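Hypothetical protein yfcE (Escherichia coli, PDB 1SU1) is a zinc-binding protein of the calcineurin-like phosphoesterase superfamily, built round two mixed beta sheets and modelled as an assembly of four chains. Local coordinates at residues Gly60-His65 with Met105-Pro110; Val102-Met105 with Ile111-Pro114. One frame throughout, in Å; residues are numbered along the deposited sequence.

Contact 1 (Gly60-His65 with Met105-Pro110). With ZN (zinc ion), chain E.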
# COMPACT_ATOMS: atom_id res chain seq x y z
N GLY A 60 5.54 3.15 16.48
CA GLY A 60 5.11 1.87 15.91
C GLY A 60 5.20 0.56 16.68
O GLY A 60 6.05 0.39 17.56
N ASP A 61 4.32 -0.37 16.29
CA ASP A 61 4.19 -1.70 16.89
C ASP A 61 3.55 -1.51 18.26
O ASP A 61 4.17 -1.70 19.32
CB ASP A 61 5.55 -2.40 16.94
CG ASP A 61 6.03 -2.82 15.55
OD1 ASP A 61 5.56 -2.22 14.57
OD2 ASP A 61 6.88 -3.73 15.44
N VAL A 62 2.28 -1.12 18.18
CA VAL A 62 1.43 -0.79 19.31
C VAL A 62 0.77 -1.94 20.08
O VAL A 62 1.03 -2.10 21.27
CB VAL A 62 0.35 0.19 18.81
CG1 VAL A 62 -0.42 0.78 19.98
CG2 VAL A 62 1.01 1.30 17.99
N LEU A 63 -0.07 -2.74 19.42
CA LEU A 63 -0.80 -3.81 20.10
C LEU A 63 -0.35 -5.25 19.91
O LEU A 63 -0.43 -6.07 20.84
CB LEU A 63 -2.28 -3.73 19.73
CG LEU A 63 -2.90 -2.34 19.88
CD1 LEU A 63 -4.32 -2.36 19.35
CD2 LEU A 63 -2.87 -1.92 21.35
N ASN A 64 0.11 -5.59 18.71
CA ASN A 64 0.54 -6.96 18.42
C ASN A 64 1.93 -7.27 18.99
O ASN A 64 2.86 -6.47 18.86
CB ASN A 64 0.48 -7.17 16.90
CG ASN A 64 1.13 -8.46 16.44
OD1 ASN A 64 0.97 -9.52 17.04
ND2 ASN A 64 1.86 -8.37 15.34
N HIS A 65 2.05 -8.42 19.65
CA HIS A 65 3.32 -8.82 20.23
C HIS A 65 4.37 -9.13 19.16
O HIS A 65 5.57 -8.97 19.39
CB HIS A 65 3.13 -10.05 21.14
CG HIS A 65 2.65 -11.28 20.42
ND1 HIS A 65 3.51 -12.24 19.94
CD2 HIS A 65 1.40 -11.70 20.11
CE1 HIS A 65 2.82 -13.20 19.36
NE2 HIS A 65 1.53 -12.90 19.45
N MET A 105 -8.56 0.50 13.51
CA MET A 105 -9.99 0.64 13.81
C MET A 105 -10.25 0.73 15.33
O MET A 105 -11.31 1.23 15.74
CB MET A 105 -10.81 -0.50 13.19
CG MET A 105 -12.27 -0.19 12.94
SD MET A 105 -13.37 -1.59 13.22
CE MET A 105 -14.95 -0.76 13.38
N LEU A 106 -9.30 0.27 16.14
CA LEU A 106 -9.45 0.33 17.59
C LEU A 106 -8.93 1.64 18.18
O LEU A 106 -9.58 2.24 19.04
CB LEU A 106 -8.72 -0.85 18.25
CG LEU A 106 -9.36 -2.23 18.09
CD1 LEU A 106 -8.54 -3.27 18.83
CD2 LEU A 106 -10.78 -2.20 18.62
N LEU A 107 -7.77 2.08 17.70
CA LEU A 107 -7.14 3.31 18.18
C LEU A 107 -7.72 4.57 17.53
O LEU A 107 -7.96 4.62 16.32
CB LEU A 107 -5.63 3.23 17.93
CG LEU A 107 -4.97 2.01 18.59
CD1 LEU A 107 -3.55 1.82 18.07
CD2 LEU A 107 -4.96 2.21 20.12
N HIS A 108 -7.95 5.60 18.35
CA HIS A 108 -8.55 6.84 17.89
C HIS A 108 -7.63 7.94 17.40
O HIS A 108 -7.98 9.12 17.44
CB HIS A 108 -9.48 7.39 18.96
CG HIS A 108 -10.60 6.47 19.31
ND1 HIS A 108 -11.50 6.74 20.32
CD2 HIS A 108 -10.96 5.27 18.79
CE1 HIS A 108 -12.38 5.75 20.40
NE2 HIS A 108 -12.07 4.85 19.48
N PHE A 109 -6.44 7.56 16.94
CA PHE A 109 -5.49 8.51 16.39
C PHE A 109 -4.88 7.81 15.17
O PHE A 109 -4.81 6.58 15.12
CB PHE A 109 -4.41 8.91 17.41
CG PHE A 109 -3.72 7.75 18.07
CD1 PHE A 109 -4.27 7.15 19.21
CD2 PHE A 109 -2.54 7.24 17.55
CE1 PHE A 109 -3.63 6.07 19.82
CE2 PHE A 109 -1.90 6.16 18.16
CZ PHE A 109 -2.45 5.58 19.29
N PRO A 110 -4.44 8.58 14.16
CA PRO A 110 -3.84 8.05 12.92
C PRO A 110 -2.53 7.29 13.12
O PRO A 110 -1.56 7.85 13.62
CB PRO A 110 -3.61 9.30 12.07
CG PRO A 110 -4.57 10.32 12.64
CD PRO A 110 -4.51 10.05 14.12
ZN ZN E . 9.01 -3.53 14.47
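Val62 and Leu107 point their side chains at each other and meet tip to tip, Val62 CG1 lying 3.8 Å from Leu107 CD1. The valine reaches across because CG1 stands anti to its own backbone N (chi1 -170°), whereas CG2 turns beside that N. Leu63 comes in next to it with a single methyl, whose CD1 touches two leucines about equally, 4.3 Å from Leu106 CD1 and 4.4 Å from Leu107 CD1. Methyl groups carry the whole meeting, with no hydrogen bond between the segments, and the backbones stay well apart, 9.6 Å between Val62 CA and Leu107 CA. Helix 77-85 adds Leu84 against Val62, and Val81 against both Leu63 and Leu106. The residue before Val62 faces other work: Asp61 OD2 binds a zinc ion that Asn97, His129 and His151 also hold, while Asp61 OD1 accepts a hydrogen bond from Cys98 N. Asp99 takes the backbone N-H groups of Asp61 and Val62, fixing the turn from the metal ligand into the apolar cluster. A loop following a sheet strand and bringing an aspartate to a metal is characteristic of the two-metal site of calcineurin-like phosphoesterases.

Contact 2 (Val102-Met105 with Ile111-Pro114)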
# COMPACT_ATOMS: atom_id res chain seq x y z
N VAL A 102 -6.80 -3.62 11.94
CA VAL A 102 -7.71 -3.85 13.06
C VAL A 102 -7.24 -2.92 14.19
O VAL A 102 -8.05 -2.39 14.96
CB VAL A 102 -7.70 -5.32 13.56
CG1 VAL A 102 -6.32 -5.68 14.10
CG2 VAL A 102 -8.76 -5.51 14.64
N ASP A 103 -5.93 -2.69 14.26
CA ASP A 103 -5.36 -1.81 15.27
C ASP A 103 -5.80 -0.38 15.01
O ASP A 103 -6.07 0.38 15.95
CB ASP A 103 -3.83 -1.89 15.27
CG ASP A 103 -3.32 -3.28 15.58
OD1 ASP A 103 -4.00 -4.00 16.37
OD2 ASP A 103 -2.25 -3.67 15.05
N GLN A 104 -5.87 -0.01 13.73
CA GLN A 104 -6.28 1.34 13.38
C GLN A 104 -7.75 1.54 13.70
O GLN A 104 -8.15 2.63 14.10
CB GLN A 104 -6.04 1.64 11.89
CG GLN A 104 -6.60 2.98 11.45
CD GLN A 104 -5.97 4.16 12.19
OE1 GLN A 104 -4.95 4.71 11.75
NE2 GLN A 104 -6.57 4.55 13.32
N MET A 105 -8.56 0.50 13.51
CA MET A 105 -9.99 0.64 13.81
C MET A 105 -10.25 0.73 15.33
O MET A 105 -11.31 1.23 15.74
CB MET A 105 -10.81 -0.50 13.19
CG MET A 105 -12.27 -0.19 12.94
SD MET A 105 -13.37 -1.59 13.22
CE MET A 105 -14.95 -0.76 13.38
N ILE A 111 -2.49 6.03 12.72
CA ILE A 111 -1.27 5.23 12.86
C ILE A 111 -0.74 4.63 11.54
O ILE A 111 0.25 3.90 11.55
CB ILE A 111 -1.48 4.06 13.84
CG1 ILE A 111 -2.60 3.15 13.33
CG2 ILE A 111 -1.84 4.59 15.23
CD1 ILE A 111 -2.55 1.75 13.89
N THR A 112 -1.40 4.93 10.42
CA THR A 112 -0.98 4.36 9.13
C THR A 112 0.16 5.04 8.37
O THR A 112 0.81 4.41 7.54
CB THR A 112 -2.19 4.21 8.16
OG1 THR A 112 -2.85 5.47 7.99
CG2 THR A 112 -3.19 3.19 8.71
N ALA A 113 0.42 6.32 8.65
CA ALA A 113 1.50 7.03 7.97
C ALA A 113 2.85 6.33 8.19
O ALA A 113 3.20 5.99 9.31
CB ALA A 113 1.57 8.47 8.47
N PRO A 114 3.62 6.12 7.10
CA PRO A 114 4.93 5.45 7.19
C PRO A 114 6.05 6.33 7.76
O PRO A 114 7.09 5.82 8.19
CB PRO A 114 5.18 5.01 5.74
CG PRO A 114 4.59 6.13 4.96
CD PRO A 114 3.28 6.41 5.69
O HOH W 1 -4.74 6.50 9.34
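Gln104 and Ile111 run alongside each other, their chains pointing opposite ways, and the amide oxygen of the glutamine ends at the backbone N-H of the isoleucine. The bond from Ile111 N to Gln104 OE1 is 3.0 Å long and nearly straight at the hydrogen (173°), with the donor tilted 21° from the carbonyl plane. A bend at chi2 (62°) folds the glutamine chain over the isoleucine, placing Ile111 CG1 3.7 Å from Gln104 CD. Beyond it Ile111 CD1 rests on the helix backbone, 3.8 Å from Gln104 CA, and reaches Asp103 CB at 4.1 Å. This is the close side. Toward Thr112 the fit is looser: its methyl CG2 stands 3.8 Å from Gln104 OE1, and a water donates to Gln104 OE1 (3.0 Å) and also lies close to Thr112 OG1, a short distance of doubtful value. That oxygen of Gln104 therefore serves two donors, while the other end of the amide, NE2, bonds to Phe109 O; together they hold the amide at both ends. Asp103 turns its carboxylate back to Ser100 N near the start of the helix. Trp115 of the third subunit packs on Thr112 and Ala113, Thr112 O accepts a hydrogen bond from Arg95 NH1, and Ala113 makes a backbone hydrogen bond with Arg95. The contact thus sets the end of helix 101-106 against the connection leading into strand 115-119, beside the loop that follows strand 91-93.

Overall arrangement
From the N terminus, the chain leaves strand 55-58 through 60-65, passes along helix 77-85 and strand 91-93, and enters helix 101-106. Contact 1 closes this long excursion, with 39 residues between its segments, by bringing the zinc-binding loop to the end of that helix. Contact 2 closes a short loop, only five residues intervening, as the chain turns back past the helix toward strand 115-119. The two cross: 102-104 lies within the excursion and Met105 at its end, while 111-114 lies beyond it. They share Met105, and their centres are about 6 Å apart. Together they tie helix 101-106 both to the metal-site loop and to the connection that leads into the second sheet.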